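Local coordinates for MMACHC-like protein (Caenorhabditis elegans, PDB 5UJC) that binds cobalamin and probably catalyses its reductive decyanation with a flavin cofactor and its glutathione-dependent dealkylation during vitamin B12 processing, at residues G33-A38 and K131-T136; I58-D63 and H183-S188; F145-C150 and R206-A211; I172-H177 and E220-N225; H177-G182 and P237-S242. All coordinates share one frame; numbering follows the deposited sequence.

In the fold
Interactions 1 to 4 each contribute residues to the pocket that holds co-methylcobalamin, whereas interaction 5 stands back from it, with G181 about 8 Å from the ligand. Interaction 2 lies near the middle of the chain, its centre about 17 Å from that of interaction 1, and the two meet where M134 CB packs on F186 CB at 3.5 Å. Interactions 3 and 4 each include one strand of the antiparallel pair 145-147/174-176, their centres about 11 Å apart. Q135 ties interaction 1 to interaction 4 through a probable hydrogen bond from NE2 to G173 O (3.0 Å). Interactions 4 and 5 share H177, and interactions 2 and 5 touch through P62 and Y180.

Interaction 1 (G33-A38 and K131-T136); sequences GSYNEA and KILMQT
With CG anti to the backbone N (chi1 177°) and the ring plane nearly perpendicular to the CA-CB-CG plane (chi2 87°), Y35 reaches from helix 32-39 to the start of helix 134-140, while T136 holds CG2 anti to its own N and aims this methyl back. Y35 OH accepts from L133 N at 2.9 Å (160°) and donates to a water at 2.7 Å, which donates to K131 O. I132 CG1 lies obliquely against the ring, 3.8 Å from Y35 CZ, and L133 O sits at the ring edge. Nearer helix 32-39, T136 CG2 touches Y35 CD1 at 3.9 Å and A38 CB at 3.7 Å. A phenylalanine in place of Y35 would take away the hydroxyl that L133 N and the water use, and would probably loosen the start of the helix. L133 is the N-cap residue of helix 134-140, so the tyrosine grips the residues leading into it, where I132 O and M134 N hydrogen-bond the cobalamin: a second-shell support of the B12 pocket.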
# COMPACT_ATOMS: atom_id res chain seq x y z
N GLY A 33 12.92 -6.24 -13.43
CA GLY A 33 14.38 -6.15 -13.26
C GLY A 33 14.81 -5.07 -12.27
O GLY A 33 15.82 -5.23 -11.55
N SER A 34 14.07 -3.97 -12.22
CA SER A 34 14.38 -2.89 -11.28
C SER A 34 14.17 -3.35 -9.85
O SER A 34 14.96 -3.04 -8.97
CB SER A 34 13.53 -1.68 -11.57
OG SER A 34 13.79 -1.18 -12.87
N TYR A 35 13.11 -4.11 -9.63
CA TYR A 35 12.87 -4.69 -8.32
C TYR A 35 13.96 -5.71 -7.94
O TYR A 35 14.50 -5.67 -6.83
CB TYR A 35 11.49 -5.36 -8.29
CG TYR A 35 11.17 -6.05 -6.98
CD1 TYR A 35 10.60 -5.36 -5.92
CD2 TYR A 35 11.44 -7.41 -6.81
CE1 TYR A 35 10.30 -5.98 -4.74
CE2 TYR A 35 11.12 -8.05 -5.64
CZ TYR A 35 10.56 -7.34 -4.60
OH TYR A 35 10.24 -7.95 -3.41
N ASN A 36 14.26 -6.60 -8.86
CA ASN A 36 15.25 -7.64 -8.57
C ASN A 36 16.63 -7.06 -8.31
O ASN A 36 17.38 -7.59 -7.49
CB ASN A 36 15.29 -8.66 -9.70
CG ASN A 36 14.10 -9.60 -9.68
OD1 ASN A 36 13.39 -9.70 -8.67
ND2 ASN A 36 13.92 -10.34 -10.77
N GLU A 37 16.99 -6.00 -9.04
CA GLU A 37 18.27 -5.30 -8.79
C GLU A 37 18.32 -4.74 -7.36
O GLU A 37 19.35 -4.81 -6.69
CB GLU A 37 18.49 -4.17 -9.84
CG GLU A 37 19.75 -3.31 -9.62
CD GLU A 37 19.80 -2.08 -10.53
OE1 GLU A 37 18.73 -1.60 -11.00
OE2 GLU A 37 20.93 -1.58 -10.77
N ALA A 38 17.18 -4.21 -6.89
CA ALA A 38 17.13 -3.59 -5.59
C ALA A 38 17.18 -4.64 -4.44
O ALA A 38 17.93 -4.46 -3.48
CB ALA A 38 15.89 -2.73 -5.47
N LYS A 131 5.63 -12.22 -0.21
CA LYS A 131 5.89 -12.53 -1.61
C LYS A 131 6.49 -11.39 -2.38
O LYS A 131 7.20 -11.63 -3.37
CB LYS A 131 4.63 -13.02 -2.30
CG LYS A 131 4.10 -14.31 -1.72
CD LYS A 131 3.22 -15.08 -2.70
CE LYS A 131 4.06 -15.93 -3.64
NZ LYS A 131 3.32 -17.14 -4.12
N ILE A 132 6.18 -10.15 -1.99
CA ILE A 132 6.76 -8.99 -2.65
C ILE A 132 6.90 -7.85 -1.66
O ILE A 132 6.05 -7.67 -0.78
CB ILE A 132 5.97 -8.58 -3.91
CG1 ILE A 132 6.81 -7.64 -4.79
CG2 ILE A 132 4.63 -7.96 -3.54
CD1 ILE A 132 6.26 -7.49 -6.18
N LEU A 133 8.03 -7.14 -1.75
CA LEU A 133 8.35 -6.09 -0.78
C LEU A 133 7.90 -4.75 -1.32
O LEU A 133 8.49 -4.19 -2.25
CB LEU A 133 9.86 -6.10 -0.47
CG LEU A 133 10.33 -7.37 0.24
CD1 LEU A 133 11.80 -7.30 0.48
CD2 LEU A 133 9.57 -7.60 1.55
N MET A 134 6.79 -4.27 -0.79
CA MET A 134 6.08 -3.14 -1.37
C MET A 134 6.82 -1.82 -1.30
O MET A 134 6.74 -1.00 -2.23
CB MET A 134 4.72 -2.98 -0.70
CG MET A 134 3.77 -4.05 -1.02
SD MET A 134 3.36 -4.08 -2.76
CE MET A 134 2.09 -5.31 -2.79
N GLN A 135 7.56 -1.60 -0.22
CA GLN A 135 8.32 -0.34 -0.10
C GLN A 135 9.44 -0.28 -1.13
O GLN A 135 9.73 0.78 -1.69
CB GLN A 135 8.85 -0.14 1.32
CG GLN A 135 7.72 -0.04 2.34
CD GLN A 135 8.17 -0.41 3.72
OE1 GLN A 135 8.72 -1.50 3.94
NE2 GLN A 135 7.96 0.49 4.67
N THR A 136 10.03 -1.43 -1.43
CA THR A 136 11.03 -1.49 -2.49
C THR A 136 10.38 -1.22 -3.86
O THR A 136 10.90 -0.43 -4.64
CB THR A 136 11.76 -2.84 -2.48
OG1 THR A 136 12.54 -2.94 -1.27
CG2 THR A 136 12.70 -2.98 -3.66
O HOH W 1 9.76 -10.56 -3.47

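Interaction 2 (I58-D63 and H183-S188); sequences ILSTPD and HFAFRS
Strands 53-60 and 185-196 run antiparallel here, the short segments at 137° and 4.5 Å apart, and a classic beta bulge breaks their register where R187 and S188 both face I58. I58 O takes two backbone donors, R187 N at 2.9 Å and S188 N at 3.2 Å, both in the carbonyl plane, while I58 N returns a nearly straight bond to S188 O. Beyond the bulge, S60 and A185 form a hydrogen-bonded pair. The bulge turns R187 CB toward strand 53-60; the chain bends at chi2 (-64°) and folds over S60, where R187 NE donates to S60 OG at 2.9 Å, close to the guanidinium plane. A185 CB lies against one face of that guanidinium, and a water bridges S60 OG and R187 NH2. S60 OG can be so placed because it takes the crowded position between N and carbonyl carbon (chi1 55°). L59 and F186 point to the other side of the sheet, where L59 CD2 meets F184 CD2 obliquely at 4.2 Å and F184 CE2 lies over the rim of the F186 ring. P62 CD presses on H183 O at 3.2 Å, a buried carbonyl with no polar partner in the model. S60 OG and the water thus orient the guanidinium, whose NH1 bonds a tartrate probably from the crystallisation liquor; the L59 face is largely aromatic and aliphatic within this contact, and F186 O hydrogen-bonds the cobalamin.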
# COMPACT_ATOMS: atom_id res chain seq x y z
N ILE A 58 -0.08 -0.86 -7.23
CA ILE A 58 -1.34 -0.19 -6.88
C ILE A 58 -1.25 0.21 -5.40
O ILE A 58 -0.94 -0.63 -4.53
CB ILE A 58 -2.56 -1.12 -7.08
CG1 ILE A 58 -2.66 -1.56 -8.57
CG2 ILE A 58 -3.80 -0.42 -6.61
CD1 ILE A 58 -3.66 -2.67 -8.85
N LEU A 59 -1.45 1.49 -5.13
CA LEU A 59 -1.50 1.97 -3.76
C LEU A 59 -2.81 2.66 -3.48
O LEU A 59 -3.53 3.06 -4.43
CB LEU A 59 -0.31 2.83 -3.44
CG LEU A 59 -0.06 4.10 -4.18
CD1 LEU A 59 -0.92 5.22 -3.61
CD2 LEU A 59 1.43 4.50 -4.08
N SER A 60 -3.17 2.71 -2.21
CA SER A 60 -4.37 3.44 -1.78
C SER A 60 -4.00 4.75 -1.13
O SER A 60 -3.00 4.86 -0.43
CB SER A 60 -5.18 2.58 -0.82
OG SER A 60 -4.42 2.14 0.29
N THR A 61 -4.86 5.73 -1.33
CA THR A 61 -4.69 7.05 -0.76
C THR A 61 -5.84 7.26 0.26
O THR A 61 -6.63 6.33 0.46
CB THR A 61 -4.69 8.09 -1.88
OG1 THR A 61 -6.01 8.25 -2.40
CG2 THR A 61 -3.75 7.65 -3.02
N PRO A 62 -5.92 8.43 0.91
CA PRO A 62 -6.91 8.55 1.98
C PRO A 62 -8.35 8.21 1.59
O PRO A 62 -9.10 7.64 2.40
CB PRO A 62 -6.78 10.01 2.40
CG PRO A 62 -5.33 10.32 2.15
CD PRO A 62 -5.04 9.60 0.86
N ASP A 63 -8.74 8.55 0.36
CA ASP A 63 -10.12 8.32 -0.07
C ASP A 63 -10.50 6.83 -0.29
O ASP A 63 -11.67 6.53 -0.37
CB ASP A 63 -10.47 9.14 -1.31
CG ASP A 63 -10.69 10.61 -0.99
OD1 ASP A 63 -10.85 10.98 0.18
OD2 ASP A 63 -10.76 11.40 -1.93
N HIS A 183 0.06 8.98 4.71
CA HIS A 183 -1.38 8.80 4.65
C HIS A 183 -1.75 8.03 3.37
O HIS A 183 -2.49 8.52 2.51
CB HIS A 183 -2.05 10.15 4.69
CG HIS A 183 -1.82 10.90 5.94
ND1 HIS A 183 -2.61 10.74 7.07
CD2 HIS A 183 -0.92 11.87 6.25
CE1 HIS A 183 -2.18 11.54 8.01
NE2 HIS A 183 -1.16 12.24 7.54
N PHE A 184 -1.18 6.85 3.25
CA PHE A 184 -1.42 5.99 2.10
C PHE A 184 -0.97 4.58 2.48
O PHE A 184 -0.33 4.40 3.53
CB PHE A 184 -0.61 6.49 0.86
CG PHE A 184 0.84 6.04 0.86
CD1 PHE A 184 1.80 6.68 1.64
CD2 PHE A 184 1.24 4.98 0.07
CE1 PHE A 184 3.12 6.22 1.66
CE2 PHE A 184 2.55 4.51 0.10
CZ PHE A 184 3.50 5.15 0.89
N ALA A 185 -1.26 3.60 1.62
CA ALA A 185 -0.73 2.26 1.80
C ALA A 185 -0.47 1.61 0.47
O ALA A 185 -1.17 1.88 -0.50
CB ALA A 185 -1.69 1.41 2.61
N PHE A 186 0.51 0.72 0.44
CA PHE A 186 0.68 -0.14 -0.73
C PHE A 186 -0.36 -1.26 -0.67
O PHE A 186 -0.69 -1.72 0.40
CB PHE A 186 2.09 -0.71 -0.76
CG PHE A 186 3.15 0.34 -0.83
CD1 PHE A 186 3.35 1.06 -2.01
CD2 PHE A 186 3.92 0.66 0.28
CE1 PHE A 186 4.35 2.02 -2.08
CE2 PHE A 186 4.93 1.61 0.20
CZ PHE A 186 5.13 2.29 -0.96
N ARG A 187 -0.90 -1.65 -1.80
CA ARG A 187 -1.96 -2.67 -1.81
C ARG A 187 -1.61 -3.90 -2.63
O ARG A 187 -1.70 -5.03 -2.12
CB ARG A 187 -3.31 -2.07 -2.27
CG ARG A 187 -3.85 -1.01 -1.29
CD ARG A 187 -4.16 -1.60 0.07
NE ARG A 187 -4.64 -0.61 1.02
CZ ARG A 187 -4.78 -0.84 2.32
NH1 ARG A 187 -4.63 -2.08 2.80
NH2 ARG A 187 -5.09 0.16 3.14
N SER A 188 -1.29 -3.73 -3.90
CA SER A 188 -1.10 -4.89 -4.78
C SER A 188 -0.10 -4.58 -5.87
O SER A 188 0.11 -3.43 -6.24
CB SER A 188 -2.44 -5.33 -5.44
OG SER A 188 -3.44 -5.63 -4.49
O HOH W 2 -4.96 3.19 2.74

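Interaction 3 (F145-C150 and R206-A211); sequences FYYQPC and RPILTA
F145 lies across its strand neighbour Y147, with CD1 placed 3.3 Å above one face of the Y147 ring and offset toward the rim. CG of F145 is anti to the backbone N (chi1 -162°), whereas CG of Y147 stands beside its N (chi1 -67°), so the two rings overlap as they lean toward the loop 206-211. The tip of Y147 carries most of the polar contact. Its OH accepts two consecutive backbone N-H groups, I208 N and L209 N, each at 2.9 Å; the L209 bond is the straighter at 168°, and I208 N approaches at the ring edge. A water 2.6 Å from Y147 OH donates to L209 O and also sits over the centre of the F145 ring, so phenol, loop and phenyl face share one solvent molecule. L209 CB packs 4.1 Å from Y147 CZ. F145 makes its own contact farther back along the loop: its CB lies 3.5 Å from R206 O, its CD2 is 4.0 Å from P207 CA, and a second water accepts from F145 N and donates to R206 O. By taking two successive N-H groups, Y147 OH pins the irregular chain ahead of helix 212-225. Y146, between the two aromatics in sequence, hydrogen-bonds the cobalamin through OH, as does Q148 through OE1; the contact therefore packs a loop against the strand 145-147 that helps to form the B12 pocket.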
# COMPACT_ATOMS: atom_id res chain seq x y z
N PHE A 145 9.44 7.58 -1.65
CA PHE A 145 10.84 7.40 -1.25
C PHE A 145 10.87 6.51 -0.01
O PHE A 145 10.17 6.76 0.98
CB PHE A 145 11.46 8.75 -0.96
CG PHE A 145 12.96 8.72 -0.95
CD1 PHE A 145 13.66 8.16 0.11
CD2 PHE A 145 13.67 9.24 -2.01
CE1 PHE A 145 15.04 8.12 0.10
CE2 PHE A 145 15.05 9.18 -2.03
CZ PHE A 145 15.73 8.63 -0.97
N TYR A 146 11.66 5.46 -0.08
CA TYR A 146 11.76 4.48 0.98
C TYR A 146 12.97 4.81 1.88
O TYR A 146 14.13 4.67 1.44
CB TYR A 146 11.89 3.07 0.38
CG TYR A 146 12.00 1.92 1.36
CD1 TYR A 146 11.42 1.98 2.64
CD2 TYR A 146 12.58 0.73 0.97
CE1 TYR A 146 11.47 0.89 3.50
CE2 TYR A 146 12.66 -0.35 1.83
CZ TYR A 146 12.10 -0.26 3.10
OH TYR A 146 12.15 -1.34 3.98
N TYR A 147 12.68 5.19 3.12
CA TYR A 147 13.69 5.52 4.11
C TYR A 147 14.03 4.28 4.93
O TYR A 147 13.19 3.78 5.73
CB TYR A 147 13.19 6.67 5.01
CG TYR A 147 13.07 7.94 4.25
CD1 TYR A 147 14.18 8.72 3.99
CD2 TYR A 147 11.85 8.35 3.72
CE1 TYR A 147 14.09 9.82 3.18
CE2 TYR A 147 11.75 9.48 2.93
CZ TYR A 147 12.88 10.20 2.63
OH TYR A 147 12.80 11.31 1.81
N GLN A 148 15.24 3.76 4.72
CA GLN A 148 15.64 2.50 5.30
C GLN A 148 16.62 2.74 6.45
O GLN A 148 17.58 3.48 6.27
CB GLN A 148 16.31 1.64 4.24
CG GLN A 148 15.42 1.37 3.04
CD GLN A 148 15.94 0.24 2.17
OE1 GLN A 148 16.13 -0.88 2.64
NE2 GLN A 148 16.18 0.53 0.92
N PRO A 149 16.43 2.06 7.61
CA PRO A 149 17.33 2.32 8.73
C PRO A 149 18.81 2.09 8.39
O PRO A 149 19.68 2.84 8.87
CB PRO A 149 16.86 1.33 9.79
CG PRO A 149 15.41 1.15 9.51
CD PRO A 149 15.26 1.25 8.03
N CYS A 150 19.08 1.09 7.54
CA CYS A 150 20.48 0.76 7.15
C CYS A 150 21.16 1.88 6.35
O CYS A 150 22.38 1.88 6.21
CB CYS A 150 20.53 -0.56 6.33
SG CYS A 150 19.66 -0.51 4.71
N ARG A 206 10.61 11.18 -5.32
CA ARG A 206 10.92 12.53 -4.80
C ARG A 206 11.43 12.43 -3.37
O ARG A 206 10.77 11.83 -2.52
CB ARG A 206 9.67 13.43 -4.82
CG ARG A 206 9.96 14.89 -4.40
CD ARG A 206 8.69 15.68 -4.05
NE ARG A 206 7.80 15.82 -5.20
CZ ARG A 206 6.62 16.45 -5.17
NH1 ARG A 206 6.17 17.00 -4.04
NH2 ARG A 206 5.86 16.50 -6.26
N PRO A 207 12.59 13.07 -3.09
CA PRO A 207 13.02 13.16 -1.73
C PRO A 207 12.03 13.98 -0.89
O PRO A 207 11.62 15.07 -1.29
CB PRO A 207 14.36 13.90 -1.82
CG PRO A 207 14.80 13.78 -3.20
CD PRO A 207 13.59 13.60 -4.04
N ILE A 208 11.63 13.43 0.24
CA ILE A 208 10.68 14.08 1.12
C ILE A 208 11.40 14.69 2.33
O ILE A 208 11.16 15.83 2.69
CB ILE A 208 9.59 13.09 1.59
CG1 ILE A 208 8.87 12.47 0.38
CG2 ILE A 208 8.60 13.79 2.52
CD1 ILE A 208 8.28 13.49 -0.57
N LEU A 209 12.23 13.89 2.98
CA LEU A 209 13.00 14.33 4.13
C LEU A 209 14.46 14.41 3.74
O LEU A 209 15.08 13.39 3.41
CB LEU A 209 12.84 13.34 5.27
CG LEU A 209 11.42 13.16 5.79
CD1 LEU A 209 11.37 12.14 6.90
CD2 LEU A 209 10.82 14.48 6.26
N THR A 210 14.99 15.62 3.75
CA THR A 210 16.33 15.86 3.26
C THR A 210 17.37 15.88 4.39
O THR A 210 18.59 15.80 4.12
CB THR A 210 16.38 17.18 2.50
OG1 THR A 210 15.83 18.21 3.30
CG2 THR A 210 15.60 17.05 1.18
N ALA A 211 16.92 16.00 5.64
CA ALA A 211 17.84 16.00 6.80
C ALA A 211 17.78 14.66 7.52
O ALA A 211 16.66 14.19 7.91
CB ALA A 211 17.49 17.13 7.75
O HOH W 3 8.38 10.43 -2.51
O HOH W 4 15.11 11.99 0.82

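Interaction 4 (I172-H177 and E220-N225); sequences IGLSLH and EKFNYN
Two hydrogen bonds pair the N223 carboxamide with the backbone of one residue, I172. N223 ND2 donates to I172 O at 2.8 Å, almost straight at 175°, lying in the amide plane and meeting a lone pair of the carbonyl. The return bond from I172 N to N223 OD1 is 3.0 Å long, but its donor stands 31° out of the carbonyl plane of the asparagine, which makes it the less well directed of the two. With CG anti to its carbonyl carbon, N223 sends the amide off helix 212-225 toward this backbone; ND2 also bonds L219 O one turn back, which helps to fix its rotation, and OD1 bonds the cobalamin as well. Apolar contact centres on F222, whose CG is anti to the backbone N. L174 CD1 makes a CH-pi contact over the ring, 3.8 Å from the centroid and 6° off its normal. I172 CD1 comes in obliquely, 3.8 Å from F222 CE2, and G173 O is 3.2 Å from the same ring carbon. An alanine in place of N223 would remove the amide behind both I172 bonds and the ligand bond, and would probably loosen the hold of the helix on I172. A helix is thus docked on the entry to strand 174-176 by one amide and one aromatic ring, and both residues belong to the wall of the cobalamin pocket.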
# COMPACT_ATOMS: atom_id res chain seq x y z
N ILE A 172 11.71 -1.28 11.30
CA ILE A 172 11.58 -1.28 9.85
C ILE A 172 11.55 0.11 9.24
O ILE A 172 11.31 1.11 9.93
CB ILE A 172 10.36 -2.11 9.34
CG1 ILE A 172 9.04 -1.57 9.92
CG2 ILE A 172 10.54 -3.58 9.71
CD1 ILE A 172 7.81 -2.05 9.18
N GLY A 173 11.81 0.17 7.95
CA GLY A 173 11.78 1.44 7.24
C GLY A 173 10.39 1.94 6.93
O GLY A 173 9.38 1.24 7.18
N LEU A 174 10.35 3.11 6.31
CA LEU A 174 9.13 3.87 6.08
C LEU A 174 9.22 4.55 4.74
O LEU A 174 10.22 5.22 4.44
CB LEU A 174 8.94 4.94 7.16
CG LEU A 174 7.75 5.89 6.99
CD1 LEU A 174 6.43 5.14 7.14
CD2 LEU A 174 7.84 7.01 8.01
N SER A 175 8.16 4.42 3.94
CA SER A 175 8.04 5.16 2.68
C SER A 175 7.18 6.38 2.86
O SER A 175 6.16 6.34 3.57
CB SER A 175 7.42 4.29 1.59
OG SER A 175 8.23 3.17 1.33
N LEU A 176 7.55 7.47 2.18
CA LEU A 176 6.77 8.70 2.20
C LEU A 176 6.44 9.15 0.79
O LEU A 176 7.31 9.27 -0.07
CB LEU A 176 7.49 9.81 2.98
CG LEU A 176 7.66 9.56 4.49
CD1 LEU A 176 8.60 10.57 5.12
CD2 LEU A 176 6.32 9.54 5.22
N HIS A 177 5.15 9.38 0.59
CA HIS A 177 4.58 9.74 -0.69
C HIS A 177 4.63 11.27 -0.87
O HIS A 177 4.46 12.01 0.09
CB HIS A 177 3.13 9.24 -0.69
CG HIS A 177 2.43 9.33 -2.01
ND1 HIS A 177 1.98 10.51 -2.54
CD2 HIS A 177 2.07 8.36 -2.88
CE1 HIS A 177 1.39 10.27 -3.70
NE2 HIS A 177 1.43 8.97 -3.92
N GLU A 220 11.64 6.44 14.14
CA GLU A 220 11.28 6.17 15.53
C GLU A 220 9.78 6.36 15.78
O GLU A 220 9.16 5.54 16.44
CB GLU A 220 12.10 7.03 16.48
CG GLU A 220 13.59 6.62 16.49
CD GLU A 220 14.46 7.41 17.45
OE1 GLU A 220 13.91 8.11 18.32
OE2 GLU A 220 15.71 7.29 17.36
N LYS A 221 9.20 7.42 15.25
CA LYS A 221 7.75 7.67 15.43
C LYS A 221 6.94 6.53 14.81
O LYS A 221 5.92 6.11 15.35
CB LYS A 221 7.34 9.01 14.82
CG LYS A 221 7.72 10.24 15.66
CD LYS A 221 6.90 10.36 16.96
CE LYS A 221 5.38 10.20 16.75
NZ LYS A 221 4.56 10.63 17.93
N PHE A 222 7.41 6.04 13.68
CA PHE A 222 6.75 4.93 12.99
C PHE A 222 6.84 3.64 13.81
O PHE A 222 5.84 2.99 14.09
CB PHE A 222 7.37 4.75 11.60
CG PHE A 222 6.80 3.61 10.79
CD1 PHE A 222 5.42 3.49 10.58
CD2 PHE A 222 7.64 2.68 10.18
CE1 PHE A 222 4.92 2.48 9.80
CE2 PHE A 222 7.13 1.67 9.40
CZ PHE A 222 5.77 1.58 9.20
N ASN A 223 8.05 3.25 14.18
CA ASN A 223 8.23 1.96 14.85
C ASN A 223 7.71 1.93 16.27
O ASN A 223 7.21 0.90 16.71
CB ASN A 223 9.67 1.53 14.79
CG ASN A 223 10.04 0.99 13.42
OD1 ASN A 223 9.58 -0.10 13.03
ND2 ASN A 223 10.80 1.77 12.65
N TYR A 224 7.84 3.06 16.99
CA TYR A 224 7.53 3.10 18.44
C TYR A 224 6.15 3.68 18.75
O TYR A 224 5.63 3.44 19.84
CB TYR A 224 8.58 3.91 19.18
CG TYR A 224 10.01 3.42 18.98
CD1 TYR A 224 10.31 2.07 18.75
CD2 TYR A 224 11.07 4.31 19.11
CE1 TYR A 224 11.61 1.64 18.62
CE2 TYR A 224 12.37 3.88 18.96
CZ TYR A 224 12.64 2.55 18.71
OH TYR A 224 13.96 2.16 18.60
N ASN A 225 5.57 4.47 17.82
CA ASN A 225 4.39 5.28 18.14
C ASN A 225 3.35 5.31 17.02
O ASN A 225 2.53 6.19 16.98
CB ASN A 225 4.82 6.73 18.44
CG ASN A 225 5.78 6.83 19.60
OD1 ASN A 225 6.94 7.16 19.42
ND2 ASN A 225 5.32 6.46 20.75

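Interaction 5 (H177-G182 and P237-S242); sequences HPIYGG and PTRRYS
R239 lies alongside Y180, the two side chains pointing the same way with ring and guanidinium planes 66° apart. Y180 CE1 sits 3.7 Å above the centre of the guanidinium, and Y180 OH comes within 3.0 Å of R239 NH2 over that same face, at an angle too poor for a hydrogen bond. A bend at chi3 (72°) turns the arginine end there, and I179 CG2 packs on R239 CD. Alongside, P237 CB presses on I179 O at 3.3 Å, while one water accepts from T238 N and donates to I179 O. Behind this layer H177 shapes the turn: its ND1 accepts from I179 N at 3.0 Å and weakly from Y180 N, while H177 N donates to G181 O and G181 N to H177 O. G181 has positive phi, and a side chain there would run into P237. The contact rests on packing and one water bridge; R239 O is buried without a polar partner, and the arginine end, modelled in two conformers, is probably only loosely held.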
# COMPACT_ATOMS: atom_id res chain seq x y z
N HIS A 177 5.15 9.38 0.59
CA HIS A 177 4.58 9.74 -0.69
C HIS A 177 4.63 11.27 -0.87
O HIS A 177 4.46 12.01 0.09
CB HIS A 177 3.13 9.24 -0.69
CG HIS A 177 2.43 9.33 -2.01
ND1 HIS A 177 1.98 10.51 -2.54
CD2 HIS A 177 2.07 8.36 -2.88
CE1 HIS A 177 1.39 10.27 -3.70
NE2 HIS A 177 1.43 8.97 -3.92
N PRO A 178 4.86 11.74 -2.10
CA PRO A 178 5.03 13.18 -2.31
C PRO A 178 3.77 14.04 -2.08
O PRO A 178 3.87 15.27 -1.90
CB PRO A 178 5.49 13.27 -3.77
CG PRO A 178 5.03 12.03 -4.40
CD PRO A 178 5.10 10.98 -3.34
N ILE A 179 2.60 13.42 -2.17
CA ILE A 179 1.33 14.10 -1.87
C ILE A 179 0.86 13.76 -0.45
O ILE A 179 0.44 14.64 0.30
CB ILE A 179 0.20 13.71 -2.87
CG1 ILE A 179 0.62 13.94 -4.32
CG2 ILE A 179 -1.06 14.47 -2.55
CD1 ILE A 179 -0.43 13.54 -5.34
N TYR A 180 0.92 12.47 -0.09
CA TYR A 180 0.23 11.96 1.08
C TYR A 180 1.10 11.73 2.31
O TYR A 180 0.57 11.43 3.37
CB TYR A 180 -0.51 10.67 0.74
CG TYR A 180 -1.47 10.85 -0.42
CD1 TYR A 180 -2.57 11.66 -0.32
CD2 TYR A 180 -1.22 10.24 -1.64
CE1 TYR A 180 -3.41 11.88 -1.40
CE2 TYR A 180 -2.03 10.48 -2.74
CZ TYR A 180 -3.14 11.30 -2.61
OH TYR A 180 -3.98 11.54 -3.69
N GLY A 181 2.43 11.88 2.21
CA GLY A 181 3.31 11.55 3.34
C GLY A 181 3.14 10.08 3.66
O GLY A 181 3.36 9.23 2.80
N GLY A 182 2.71 9.78 4.89
CA GLY A 182 2.38 8.42 5.28
C GLY A 182 0.88 8.10 5.30
O GLY A 182 0.49 7.04 5.79
N PRO A 237 2.18 16.68 4.41
CA PRO A 237 1.11 16.50 3.45
C PRO A 237 -0.13 17.35 3.81
O PRO A 237 -0.43 17.53 4.98
CB PRO A 237 0.78 15.00 3.59
CG PRO A 237 1.16 14.67 4.98
CD PRO A 237 2.38 15.48 5.26
N THR A 238 -0.86 17.80 2.80
CA THR A 238 -2.17 18.45 3.05
C THR A 238 -3.35 17.53 2.85
O THR A 238 -4.45 17.80 3.37
CB THR A 238 -2.35 19.69 2.17
OG1 THR A 238 -2.16 19.34 0.80
CG2 THR A 238 -1.36 20.76 2.57
N ARG A 239 -3.13 16.40 2.13
CA ARG A 239 -4.16 15.40 1.93
C ARG A 239 -3.86 14.21 2.84
O ARG A 239 -2.81 13.58 2.73
CB ARG A 239 -4.24 15.00 0.46
CG ARG A 239 -4.61 16.17 -0.47
CD ARG A 239 -4.41 15.83 -1.93
NE ARG A 239 -5.42 14.90 -2.42
CZ ARG A 239 -5.37 14.30 -3.60
NH1 ARG A 239 -4.37 14.53 -4.44
NH2 ARG A 239 -6.31 13.45 -3.94
N ARG A 240 -4.76 13.97 3.80
CA ARG A 240 -4.47 13.12 4.95
C ARG A 240 -5.63 12.17 5.22
O ARG A 240 -6.76 12.41 4.78
CB ARG A 240 -4.24 14.02 6.19
CG ARG A 240 -3.07 14.96 6.03
CD ARG A 240 -3.00 16.02 7.11
NE ARG A 240 -2.64 15.47 8.40
CZ ARG A 240 -3.45 15.38 9.45
NH1 ARG A 240 -4.73 15.76 9.38
NH2 ARG A 240 -2.99 14.87 10.57
N TYR A 241 -5.35 11.09 5.92
CA TYR A 241 -6.39 10.23 6.47
C TYR A 241 -7.32 11.07 7.37
O TYR A 241 -6.86 11.94 8.11
CB TYR A 241 -5.80 9.13 7.33
CG TYR A 241 -5.13 7.93 6.63
CD1 TYR A 241 -4.99 7.84 5.26
CD2 TYR A 241 -4.67 6.87 7.39
CE1 TYR A 241 -4.43 6.71 4.66
CE2 TYR A 241 -4.13 5.73 6.81
CZ TYR A 241 -4.02 5.65 5.45
OH TYR A 241 -3.49 4.50 4.87
N SER A 242 -8.61 10.74 7.37
CA SER A 242 -9.54 11.31 8.32
C SER A 242 -9.23 10.86 9.74
O SER A 242 -8.51 9.88 9.97
CB SER A 242 -10.95 10.90 7.97
OG SER A 242 -11.15 9.51 8.23
O HOH W 5 -0.78 17.04 0.31